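Local coordinates for Tae4 (Agrobacterium tumefaciens, PDB 6IJF), which is a type VI secretion amidase effector that probably cleaves peptide bonds in the peptidoglycan of rival bacteria, at residues 4-9 with 114-119; 10-15 with 57-62; 36-39 with 43-46; 89-92 with 96-99; 141-144 with 150-153. One frame throughout, in Å; residues are numbered along the deposited sequence.

Contact 1. Residues 4-9 with 114-119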
# COMPACT_ATOMS: atom_id res chain seq x y z
N VAL C 4 1.68 -35.43 1.52
CA VAL C 4 2.70 -34.43 1.08
C VAL C 4 3.27 -33.71 2.29
O VAL C 4 2.46 -33.15 3.02
CB VAL C 4 2.10 -33.34 0.17
CG1 VAL C 4 3.19 -32.67 -0.65
CG2 VAL C 4 0.95 -33.83 -0.70
N ASN C 5 4.60 -33.59 2.42
CA ASN C 5 5.22 -32.71 3.43
C ASN C 5 5.13 -31.27 2.90
O ASN C 5 5.79 -30.95 1.87
CB ASN C 5 6.64 -33.13 3.79
CG ASN C 5 7.21 -32.29 4.92
OD1 ASN C 5 7.40 -31.08 4.77
ND2 ASN C 5 7.51 -32.91 6.05
N PHE C 6 4.40 -30.41 3.61
CA PHE C 6 4.25 -28.98 3.27
C PHE C 6 5.63 -28.31 3.20
O PHE C 6 5.82 -27.51 2.28
CB PHE C 6 3.35 -28.23 4.26
CG PHE C 6 3.15 -26.80 3.83
CD1 PHE C 6 2.24 -26.49 2.84
CD2 PHE C 6 3.93 -25.80 4.36
CE1 PHE C 6 2.05 -25.18 2.43
CE2 PHE C 6 3.76 -24.49 3.93
CZ PHE C 6 2.81 -24.18 2.98
N ASP C 7 6.56 -28.60 4.12
CA ASP C 7 7.87 -27.90 4.12
C ASP C 7 8.62 -28.26 2.84
O ASP C 7 9.33 -27.39 2.32
CB ASP C 7 8.67 -28.20 5.38
CG ASP C 7 7.93 -27.70 6.61
OD1 ASP C 7 7.48 -26.52 6.59
OD2 ASP C 7 7.79 -28.48 7.56
N THR C 8 8.45 -29.48 2.34
CA THR C 8 9.11 -29.94 1.08
C THR C 8 8.47 -29.20 -0.09
O THR C 8 9.19 -28.64 -0.92
CB THR C 8 9.02 -31.46 0.93
OG1 THR C 8 9.69 -32.04 2.04
CG2 THR C 8 9.61 -31.95 -0.37
N LEU C 9 7.14 -29.21 -0.16
CA LEU C 9 6.37 -28.53 -1.23
C LEU C 9 6.77 -27.06 -1.32
O LEU C 9 7.09 -26.60 -2.44
CB LEU C 9 4.89 -28.68 -0.89
CG LEU C 9 3.95 -28.30 -2.01
CD1 LEU C 9 4.17 -29.19 -3.25
CD2 LEU C 9 2.51 -28.39 -1.51
N ALA C 114 -3.95 -21.11 11.75
CA ALA C 114 -2.50 -21.35 11.89
C ALA C 114 -2.06 -22.46 10.91
O ALA C 114 -0.88 -22.84 10.93
CB ALA C 114 -2.15 -21.67 13.33
N ARG C 115 -2.97 -22.91 10.06
CA ARG C 115 -2.73 -24.04 9.12
C ARG C 115 -1.95 -23.50 7.91
O ARG C 115 -1.93 -22.26 7.67
CB ARG C 115 -4.05 -24.75 8.80
CG ARG C 115 -4.82 -25.19 10.04
CD ARG C 115 -6.11 -25.94 9.74
NE ARG C 115 -7.08 -25.11 9.06
CZ ARG C 115 -8.07 -25.58 8.30
NH1 ARG C 115 -8.20 -26.88 8.13
NH2 ARG C 115 -8.92 -24.78 7.69
N ASN C 116 -1.23 -24.41 7.26
CA ASN C 116 -0.46 -24.19 6.02
C ASN C 116 -1.07 -25.11 4.97
O ASN C 116 -1.58 -26.20 5.33
CB ASN C 116 1.04 -24.47 6.19
CG ASN C 116 1.66 -23.79 7.39
OD1 ASN C 116 2.39 -24.42 8.15
ND2 ASN C 116 1.43 -22.50 7.55
N GLY C 117 -1.05 -24.70 3.72
CA GLY C 117 -1.54 -25.56 2.64
C GLY C 117 -1.62 -24.88 1.30
O GLY C 117 -0.83 -23.94 1.05
N VAL C 118 -2.45 -25.42 0.43
CA VAL C 118 -2.67 -24.90 -0.94
C VAL C 118 -3.94 -24.08 -0.89
O VAL C 118 -4.85 -24.46 -0.14
CB VAL C 118 -2.78 -26.04 -1.97
CG1 VAL C 118 -3.03 -25.49 -3.36
CG2 VAL C 118 -1.55 -26.93 -1.93
N VAL C 119 -3.99 -22.97 -1.62
CA VAL C 119 -5.17 -22.07 -1.61
C VAL C 119 -5.51 -21.72 -3.06
O VAL C 119 -4.59 -21.45 -3.83
CB VAL C 119 -4.94 -20.82 -0.75
CG1 VAL C 119 -3.78 -19.97 -1.25
CG2 VAL C 119 -6.22 -20.01 -0.64

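Contact 2. Residues 10-15 with 57-62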
# COMPACT_ATOMS: atom_id res chain seq x y z
N TYR C 10 6.81 -26.36 -0.19
CA TYR C 10 7.11 -24.91 -0.09
C TYR C 10 8.54 -24.63 -0.53
O TYR C 10 8.80 -23.70 -1.33
CB TYR C 10 6.85 -24.41 1.33
CG TYR C 10 6.80 -22.91 1.46
CD1 TYR C 10 7.94 -22.14 1.65
CD2 TYR C 10 5.58 -22.25 1.39
CE1 TYR C 10 7.87 -20.76 1.78
CE2 TYR C 10 5.49 -20.88 1.51
CZ TYR C 10 6.64 -20.13 1.70
OH TYR C 10 6.48 -18.78 1.77
N SER C 11 9.49 -25.43 -0.03
CA SER C 11 10.93 -25.33 -0.41
C SER C 11 11.08 -25.47 -1.93
O SER C 11 12.06 -24.94 -2.46
CB SER C 11 11.77 -26.37 0.30
OG SER C 11 11.58 -27.66 -0.30
N ASN C 12 10.18 -26.19 -2.61
CA ASN C 12 10.28 -26.42 -4.08
C ASN C 12 9.50 -25.38 -4.91
O ASN C 12 9.51 -25.50 -6.16
CB ASN C 12 9.83 -27.84 -4.41
CG ASN C 12 10.87 -28.87 -4.04
OD1 ASN C 12 10.55 -29.99 -3.60
ND2 ASN C 12 12.13 -28.53 -4.27
N TYR C 13 8.83 -24.43 -4.27
CA TYR C 13 7.90 -23.50 -4.97
C TYR C 13 8.67 -22.27 -5.45
O TYR C 13 9.27 -21.55 -4.64
CB TYR C 13 6.71 -23.12 -4.07
CG TYR C 13 5.81 -22.08 -4.69
CD1 TYR C 13 4.81 -22.42 -5.58
CD2 TYR C 13 5.98 -20.73 -4.40
CE1 TYR C 13 4.00 -21.47 -6.16
CE2 TYR C 13 5.14 -19.76 -4.95
CZ TYR C 13 4.16 -20.13 -5.84
OH TYR C 13 3.41 -19.15 -6.43
N PRO C 14 8.65 -21.95 -6.76
CA PRO C 14 9.19 -20.69 -7.27
C PRO C 14 8.16 -19.55 -7.22
O PRO C 14 7.11 -19.61 -7.87
CB PRO C 14 9.59 -21.09 -8.70
CG PRO C 14 8.50 -22.04 -9.11
CD PRO C 14 8.09 -22.78 -7.84
N SER C 15 8.44 -18.51 -6.44
CA SER C 15 7.50 -17.39 -6.19
C SER C 15 7.62 -16.33 -7.29
O SER C 15 8.74 -16.09 -7.79
CB SER C 15 7.75 -16.83 -4.80
OG SER C 15 7.07 -15.59 -4.62
N VAL C 57 5.78 -31.45 -8.72
CA VAL C 57 6.73 -32.28 -9.52
C VAL C 57 8.04 -32.43 -8.76
O VAL C 57 8.48 -33.55 -8.57
CB VAL C 57 6.96 -31.67 -10.90
CG1 VAL C 57 8.15 -32.32 -11.59
CG2 VAL C 57 5.72 -31.78 -11.74
N LYS C 58 8.64 -31.33 -8.30
CA LYS C 58 9.98 -31.39 -7.64
C LYS C 58 9.86 -32.10 -6.29
O LYS C 58 10.91 -32.56 -5.77
CB LYS C 58 10.57 -29.99 -7.47
CG LYS C 58 11.07 -29.41 -8.78
CD LYS C 58 11.85 -28.16 -8.54
CE LYS C 58 12.25 -27.51 -9.84
NZ LYS C 58 13.15 -26.37 -9.58
N SER C 59 8.65 -32.21 -5.74
CA SER C 59 8.41 -32.94 -4.47
C SER C 59 8.05 -34.40 -4.79
O SER C 59 7.67 -35.10 -3.87
CB SER C 59 7.35 -32.26 -3.62
OG SER C 59 7.67 -30.89 -3.41
N GLY C 60 8.14 -34.82 -6.05
CA GLY C 60 7.95 -36.23 -6.46
C GLY C 60 6.49 -36.56 -6.74
O GLY C 60 6.14 -37.74 -6.74
N ILE C 61 5.66 -35.55 -6.99
CA ILE C 61 4.21 -35.74 -7.29
C ILE C 61 3.96 -35.22 -8.70
O ILE C 61 3.98 -33.98 -8.90
CB ILE C 61 3.33 -35.05 -6.23
CG1 ILE C 61 3.74 -35.44 -4.81
CG2 ILE C 61 1.85 -35.32 -6.49
CD1 ILE C 61 2.92 -34.78 -3.73
N ASN C 62 3.70 -36.11 -9.65
CA ASN C 62 3.50 -35.68 -11.05
C ASN C 62 2.06 -35.19 -11.20
O ASN C 62 1.17 -35.68 -10.47
CB ASN C 62 3.87 -36.79 -12.06
CG ASN C 62 4.03 -36.26 -13.47
OD1 ASN C 62 4.08 -35.03 -13.71
ND2 ASN C 62 4.13 -37.17 -14.43

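Contact 3. Residues 36-39 with 43-46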
# COMPACT_ATOMS: atom_id res chain seq x y z
N GLU C 36 11.44 -20.97 -23.02
CA GLU C 36 11.96 -19.62 -23.39
C GLU C 36 11.07 -18.99 -24.46
O GLU C 36 10.85 -17.77 -24.43
CB GLU C 36 13.40 -19.67 -23.92
CG GLU C 36 14.42 -20.07 -22.88
CD GLU C 36 14.71 -21.56 -22.79
OE1 GLU C 36 13.76 -22.35 -22.92
OE2 GLU C 36 15.89 -21.91 -22.57
N SER C 37 10.58 -19.79 -25.40
CA SER C 37 9.82 -19.31 -26.58
C SER C 37 8.44 -18.77 -26.17
O SER C 37 7.85 -18.09 -27.00
CB SER C 37 9.70 -20.40 -27.62
OG SER C 37 8.78 -21.40 -27.20
N PHE C 38 7.94 -19.06 -24.95
CA PHE C 38 6.65 -18.51 -24.45
C PHE C 38 6.85 -17.20 -23.66
O PHE C 38 5.82 -16.64 -23.20
CB PHE C 38 5.93 -19.54 -23.58
CG PHE C 38 5.52 -20.81 -24.27
CD1 PHE C 38 5.46 -20.90 -25.66
CD2 PHE C 38 5.15 -21.92 -23.54
CE1 PHE C 38 5.09 -22.08 -26.28
CE2 PHE C 38 4.78 -23.11 -24.15
CZ PHE C 38 4.74 -23.18 -25.53
N ILE C 39 8.08 -16.75 -23.41
CA ILE C 39 8.32 -15.55 -22.55
C ILE C 39 7.72 -14.35 -23.29
O ILE C 39 8.18 -14.08 -24.39
CB ILE C 39 9.81 -15.34 -22.20
CG1 ILE C 39 10.40 -16.53 -21.45
CG2 ILE C 39 9.98 -14.05 -21.40
CD1 ILE C 39 11.92 -16.49 -21.31
N ASN C 43 -0.55 -15.64 -23.96
CA ASN C 43 -1.26 -16.84 -23.43
C ASN C 43 -0.55 -17.35 -22.18
O ASN C 43 -1.13 -18.21 -21.51
CB ASN C 43 -1.37 -17.96 -24.46
CG ASN C 43 -2.16 -17.53 -25.69
OD1 ASN C 43 -1.68 -17.59 -26.82
ND2 ASN C 43 -3.38 -17.04 -25.45
N TYR C 44 0.68 -16.88 -21.88
CA TYR C 44 1.51 -17.44 -20.78
C TYR C 44 1.86 -16.38 -19.74
O TYR C 44 2.76 -16.63 -18.90
CB TYR C 44 2.74 -18.11 -21.40
CG TYR C 44 2.35 -19.29 -22.24
CD1 TYR C 44 2.07 -20.51 -21.65
CD2 TYR C 44 2.18 -19.18 -23.61
CE1 TYR C 44 1.67 -21.60 -22.40
CE2 TYR C 44 1.78 -20.26 -24.38
CZ TYR C 44 1.52 -21.48 -23.77
OH TYR C 44 1.14 -22.57 -24.49
N HIS C 45 1.13 -15.25 -19.73
CA HIS C 45 1.38 -14.17 -18.73
C HIS C 45 1.14 -14.68 -17.31
O HIS C 45 1.88 -14.23 -16.39
CB HIS C 45 0.52 -12.94 -19.05
CG HIS C 45 1.15 -12.06 -20.08
ND1 HIS C 45 0.40 -11.34 -20.99
CD2 HIS C 45 2.45 -11.78 -20.36
CE1 HIS C 45 1.21 -10.65 -21.77
NE2 HIS C 45 2.46 -10.91 -21.41
N ASN C 46 0.11 -15.50 -17.11
CA ASN C 46 -0.37 -15.90 -15.77
C ASN C 46 0.32 -17.21 -15.39
O ASN C 46 0.02 -18.24 -15.99
CB ASN C 46 -1.90 -15.92 -15.70
CG ASN C 46 -2.47 -14.57 -16.06
OD1 ASN C 46 -3.35 -14.48 -16.92
ND2 ASN C 46 -1.93 -13.52 -15.48

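Contact 4. Residues 89-92 with 96-99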
# COMPACT_ATOMS: atom_id res chain seq x y z
N THR C 89 -9.26 -28.04 -10.03
CA THR C 89 -10.07 -29.26 -10.31
C THR C 89 -9.26 -30.53 -10.01
O THR C 89 -9.72 -31.38 -9.25
CB THR C 89 -10.59 -29.21 -11.75
OG1 THR C 89 -11.37 -28.01 -11.84
CG2 THR C 89 -11.38 -30.44 -12.13
N LEU C 90 -8.04 -30.62 -10.54
CA LEU C 90 -7.18 -31.80 -10.34
C LEU C 90 -6.86 -31.97 -8.86
O LEU C 90 -6.88 -33.12 -8.36
CB LEU C 90 -5.90 -31.59 -11.16
CG LEU C 90 -4.86 -32.71 -11.06
CD1 LEU C 90 -4.30 -32.96 -12.46
CD2 LEU C 90 -3.74 -32.35 -10.09
N MET C 91 -6.54 -30.88 -8.17
CA MET C 91 -6.13 -30.94 -6.75
C MET C 91 -7.29 -31.49 -5.92
O MET C 91 -6.99 -32.10 -4.86
CB MET C 91 -5.74 -29.55 -6.22
CG MET C 91 -4.31 -29.10 -6.64
SD MET C 91 -3.08 -30.25 -6.02
CE MET C 91 -1.89 -30.25 -7.37
N LYS C 92 -8.53 -31.24 -6.37
CA LYS C 92 -9.78 -31.62 -5.65
C LYS C 92 -9.98 -33.13 -5.68
O LYS C 92 -10.70 -33.64 -4.82
CB LYS C 92 -11.01 -30.96 -6.32
CG LYS C 92 -11.99 -30.30 -5.40
CD LYS C 92 -13.03 -29.47 -6.16
CE LYS C 92 -14.32 -29.29 -5.39
NZ LYS C 92 -15.30 -28.48 -6.15
N TYR C 96 -5.36 -36.68 -5.34
CA TYR C 96 -4.46 -35.55 -5.02
C TYR C 96 -4.76 -35.09 -3.59
O TYR C 96 -4.38 -35.82 -2.66
CB TYR C 96 -4.52 -34.48 -6.12
CG TYR C 96 -3.72 -34.85 -7.33
CD1 TYR C 96 -2.34 -34.66 -7.36
CD2 TYR C 96 -4.31 -35.43 -8.44
CE1 TYR C 96 -1.59 -35.00 -8.47
CE2 TYR C 96 -3.57 -35.80 -9.55
CZ TYR C 96 -2.20 -35.58 -9.57
OH TYR C 96 -1.46 -35.91 -10.66
N LEU C 97 -5.42 -33.94 -3.41
CA LEU C 97 -5.60 -33.33 -2.07
C LEU C 97 -7.01 -33.60 -1.52
O LEU C 97 -7.19 -33.40 -0.29
CB LEU C 97 -5.33 -31.83 -2.18
CG LEU C 97 -3.93 -31.32 -1.82
CD1 LEU C 97 -2.84 -32.25 -2.28
CD2 LEU C 97 -3.73 -29.90 -2.34
N GLY C 98 -7.95 -33.99 -2.38
CA GLY C 98 -9.35 -34.23 -1.98
C GLY C 98 -10.12 -32.93 -1.81
O GLY C 98 -9.69 -31.89 -2.39
N GLU C 99 -11.25 -32.97 -1.10
CA GLU C 99 -12.18 -31.84 -0.95
C GLU C 99 -11.49 -30.77 -0.12
O GLU C 99 -10.99 -31.05 0.97
CB GLU C 99 -13.51 -32.26 -0.28
CG GLU C 99 -14.44 -33.02 -1.22
CD GLU C 99 -14.67 -32.39 -2.59
OE1 GLU C 99 -15.02 -31.17 -2.66
OE2 GLU C 99 -14.53 -33.11 -3.61

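Contact 5. Residues 141-144 with 150-153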
# COMPACT_ATOMS: atom_id res chain seq x y z
N GLU C 141 -0.45 -12.87 12.63
CA GLU C 141 -0.50 -11.47 12.12
C GLU C 141 -1.31 -11.43 10.81
O GLU C 141 -2.04 -10.43 10.60
CB GLU C 141 0.89 -10.89 11.87
CG GLU C 141 2.08 -11.64 12.48
CD GLU C 141 2.65 -12.74 11.59
OE1 GLU C 141 1.83 -13.62 11.15
OE2 GLU C 141 3.90 -12.73 11.33
N ALA C 142 -1.16 -12.44 9.95
CA ALA C 142 -1.76 -12.44 8.59
C ALA C 142 -1.59 -13.80 7.94
O ALA C 142 -0.71 -14.58 8.41
CB ALA C 142 -1.12 -11.37 7.71
N THR C 143 -2.42 -14.09 6.94
CA THR C 143 -2.12 -15.17 5.96
C THR C 143 -1.05 -14.63 5.02
O THR C 143 -1.14 -13.45 4.63
CB THR C 143 -3.36 -15.64 5.21
OG1 THR C 143 -3.97 -14.49 4.63
CG2 THR C 143 -4.33 -16.35 6.12
N GLN C 144 -0.05 -15.43 4.72
CA GLN C 144 0.99 -15.06 3.75
C GLN C 144 0.99 -16.12 2.65
O GLN C 144 1.29 -17.29 2.91
CB GLN C 144 2.33 -14.74 4.44
CG GLN C 144 2.72 -13.28 4.14
CD GLN C 144 3.40 -12.54 5.27
OE1 GLN C 144 3.24 -12.90 6.43
NE2 GLN C 144 4.18 -11.52 4.92
N TYR C 150 -5.58 -13.05 -2.94
CA TYR C 150 -6.67 -12.30 -3.63
C TYR C 150 -7.97 -12.50 -2.85
O TYR C 150 -8.86 -13.24 -3.28
CB TYR C 150 -6.82 -12.76 -5.08
CG TYR C 150 -5.74 -12.25 -5.97
CD1 TYR C 150 -5.82 -10.98 -6.53
CD2 TYR C 150 -4.62 -13.02 -6.25
CE1 TYR C 150 -4.83 -10.50 -7.37
CE2 TYR C 150 -3.62 -12.55 -7.08
CZ TYR C 150 -3.74 -11.30 -7.66
OH TYR C 150 -2.72 -10.83 -8.43
N TYR C 151 -8.05 -11.89 -1.68
CA TYR C 151 -9.26 -11.97 -0.83
C TYR C 151 -10.41 -11.21 -1.50
O TYR C 151 -11.53 -11.41 -1.08
CB TYR C 151 -8.98 -11.45 0.57
CG TYR C 151 -8.34 -12.43 1.52
CD1 TYR C 151 -7.04 -12.88 1.32
CD2 TYR C 151 -9.00 -12.84 2.65
CE1 TYR C 151 -6.44 -13.75 2.21
CE2 TYR C 151 -8.41 -13.69 3.56
CZ TYR C 151 -7.12 -14.15 3.35
OH TYR C 151 -6.54 -15.00 4.25
N ASN C 152 -10.18 -10.51 -2.62
CA ASN C 152 -11.28 -9.86 -3.38
C ASN C 152 -12.03 -10.92 -4.21
O ASN C 152 -12.95 -10.54 -4.92
CB ASN C 152 -10.78 -8.67 -4.23
CG ASN C 152 -9.76 -9.03 -5.29
OD1 ASN C 152 -8.93 -9.91 -5.08
ND2 ASN C 152 -9.77 -8.31 -6.40
N SER C 153 -11.70 -12.20 -4.08
CA SER C 153 -12.28 -13.29 -4.90
C SER C 153 -13.66 -13.68 -4.35
O SER C 153 -13.96 -13.38 -3.19
CB SER C 153 -11.31 -14.47 -5.01
OG SER C 153 -11.28 -15.23 -3.82

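Contact 1. Residues 4-9 with 114-119
Phe-6 lays one face of its ring over the side chain of Asn-116. The CB of Asn-116 sits above the middle of the ring, 3.6 Å from the Phe-6 centroid and 12° off the normal. This is a CH-pi contact, made by the methylene group and not by the amide. The two side chains cross at about a right angle, and the amide plane of Asn-116 lies 24° from the ring plane. The ring gets there because CG of Phe-6 is anti to the backbone N (chi1 -177°), which sends it off the helix toward the strand. CE1 of Phe-6 comes to 3.4 Å from Gly-117 N, in an oblique approach. Gly-117 has no side chain, and the ring lies close to its backbone. Further along, CD2 of Leu-9 meets CG2 of Val-118 at 4.3 Å, a looser apolar touch.

The contact packs the first turn of the N-terminal helix 6-11 against strand 116-122, the middle strand of the five-stranded antiparallel sheet. This sheet beside a helical part suits the papain-like cysteine peptidase clan to which the family belongs. No hydrogen bond joins the two segments, so the join rests on the CH-pi contact and van der Waals packing.

The helix start is fixed by its own cap. Asn-5 is the N-cap residue, and its OD1 accepts from Thr-8 N at 3.1 Å. A weak second bond reaches the same OD1 from Asp-7 N. Arg-137 of strand 131-137 packs on both Phe-6 and Asn-116. Leu-9 also leans on Ala-55 and Phe-56 of helix 48-58.

Contact 2. Residues 10-15 with 57-62
Asn-12 meets Lys-58 and Ser-59 where two helices end side by side. Helix 6-11 stops just before Asn-12. Helix 48-58 is closed by a Schellman motif, with Gly-60 as its C-prime residue at positive phi. Within that motif Gly-60 N bonds to Val-57 O at 2.8 Å. The contact therefore joins one helix C-terminus to another, and the chain leaves both in loops.

The tight part is small. The side chain of Asn-12 lies against the root of Lys-58, with CG of Asn-12 3.6 Å from CB of Lys-58. The CB atoms of Asn-12 and Lys-58 are 3.8 Å apart. CG of Asn-12 is anti to its carbonyl carbon (chi1 -76°), which turns the flat amide group toward the end of helix 48-58. The touching groups are largely polar side chains, and none of the three residues is fully buried.

The looser side belongs to the lysine. Only the start of its side chain takes part. Beyond CG the chain runs extended and carries NZ away from Asn-12, to a salt bridge with Glu-32. Ser-59 also has its main polar partner outside the contact, since its OG is hydrogen-bonded to Ala-55 O, one turn back in helix 48-58. Its side chain touches Thr-8 and Leu-9 of helix 6-11 as well. Between the two helix ends, the side-chain amide group of Asn-12 comes within 3.0 Å of Ser-59 OG, measured from OD1 as modelled.

Contact 3. Residues 36-39 with 43-46
The loop between helix 26-33 and helix 48-58 folds back on itself here, and an offset aromatic stack closes it. Phe-38 ends a short 3-10 turn, residues 36-38, whose backbone is tied by Ile-39 N to Glu-36 O at 3.1 Å. Tyr-44 comes from the returning part of the loop. Their rings lie almost parallel, with planes 7° apart and centroids of Phe-38 and Tyr-44 4.0 Å from each other. Each ring covers one face of the other. CE2 of Tyr-44 stands over the centre of the Phe-38 ring, and CD2 of Phe-38 over the centre of the Tyr-44 ring. In both residues CG is anti to the carbonyl carbon (chi1 -63° in Phe-38 and -65° in Tyr-44), and both CB atoms lead toward the partner segment. CB of Phe-38 adds a CH-pi contact to the Tyr-44 face at 4.1 Å from its centroid.

Neighbours frame the pair. Trp-35 meets the Phe-38 ring edge-to-face, and Phe-30 of helix 26-33 touches Tyr-44. The hydroxyl of Tyr-44 is hydrogen-bonded to NE2 of His-68. OH of Tyr-44 lies 3.7 Å from CE2 of Phe-38.

Contact 4. Residues 89-92 with 96-99
Leu-90 sets its CD2 methyl over the centre of the Tyr-96 ring. This CH-pi contact measures 3.4 Å from CD2 to the Tyr-96 centroid and lies 8° off the normal. Met-91 and Leu-97 run side by side, pointing the same way, with SD of Met-91 3.8 Å from CD2 of Leu-97. The main backbone bond between the pieces is Leu-97 N to Met-91 O at 2.8 Å, the donor tilted 19° from the carbonyl plane. Gly-98 N adds a weak bond to the same oxygen. Lys-92 CA and Gly-98 O make a CA-H...O contact of 3.3 Å.

The chain turns back here on the last turn of helix 84-92, on its way to strand 101-103, outermost in this chain's five-stranded sheet. Gly-98 takes a positive phi (78°) in this return. At the outer side CE of Lys-92 lies 3.4 Å from OE1 of Glu-99. The charged ends stay 4.4 Å apart, NZ of Lys-92 to OE1 of Glu-99, beyond a salt bridge.

A second layer holds these groups. The hydroxyl of Tyr-96 is hydrogen-bonded to Asn-62 O and Val-64 N. Trp-159 of strand 155-160 touches Met-91 and Leu-97, and its NE1 is hydrogen-bonded to Gly-98 O.

Contact 5. Residues 141-144 with 150-153
Thr-143 holds OG1 between its backbone N and carbonyl carbon (chi1 54°), and this turns the hydroxyl to Tyr-151. Tyr-151 has CG anti to its carbonyl carbon (chi1 -82°), and its ring reaches across to Thr-143. The two side chains come from opposite directions and meet through their hydroxyls. OG1 of Thr-143 and OH of Tyr-151 are 2.6 Å apart and form a hydrogen bond in which either may donate. The threonine oxygen also lies 3.4 Å from CZ of Tyr-151, in an oblique approach to the ring. CG2 of Thr-143 is packed close beside it, 3.2 Å from OH of Tyr-151. The backbones stay well apart, with the CA atoms of Thr-143 and Tyr-151 10.4 Å from each other. The long tyrosine side chain spans most of that gap.

These two loops flank the short strand 144-145, the last of the five-stranded sheet within this chain. The disulfide Cys-145 to Cys-149 lies between them along the chain. Tyr-151 sits in a type I beta turn running from Tyr-150 to Ser-153, closed by Ser-153 N to Tyr-150 O at 3.1 Å. The turn leads on to strand 155-160.

Arg-109 of helix 108-112 touches both Thr-143 and Tyr-151, and Phe-121 of strand 116-122 packs on Tyr-151. Two other protein chains of the assembly also reach this region; one of them packs an apolar side chain on Tyr-151 and takes part in a backbone hydrogen bond with Thr-143.

Contacts 1 and 5 are buried, contact 4 is partly so, and contacts 2 and 3 lie at the surface. Contacts 1 and 2 share helix 6-11 and touch through Leu-9 and Ser-59. Contact 1 also meets contact 4, where Val-118 packs on Leu-97. Contacts 2 and 4 also touch, where Ile-61 packs on Tyr-96. Contacts 3 and 5 touch none of the others. The chemistry differs with place. Contact 1 rests on a CH-pi contact and van der Waals packing without a hydrogen bond, while buried contact 5 turns on one hydroxyl pair. Contact 3 is a ring stack. Contact 4 mixes backbone bonds with apolar packing. Contact 2 brings polar side chains together at two helix ends.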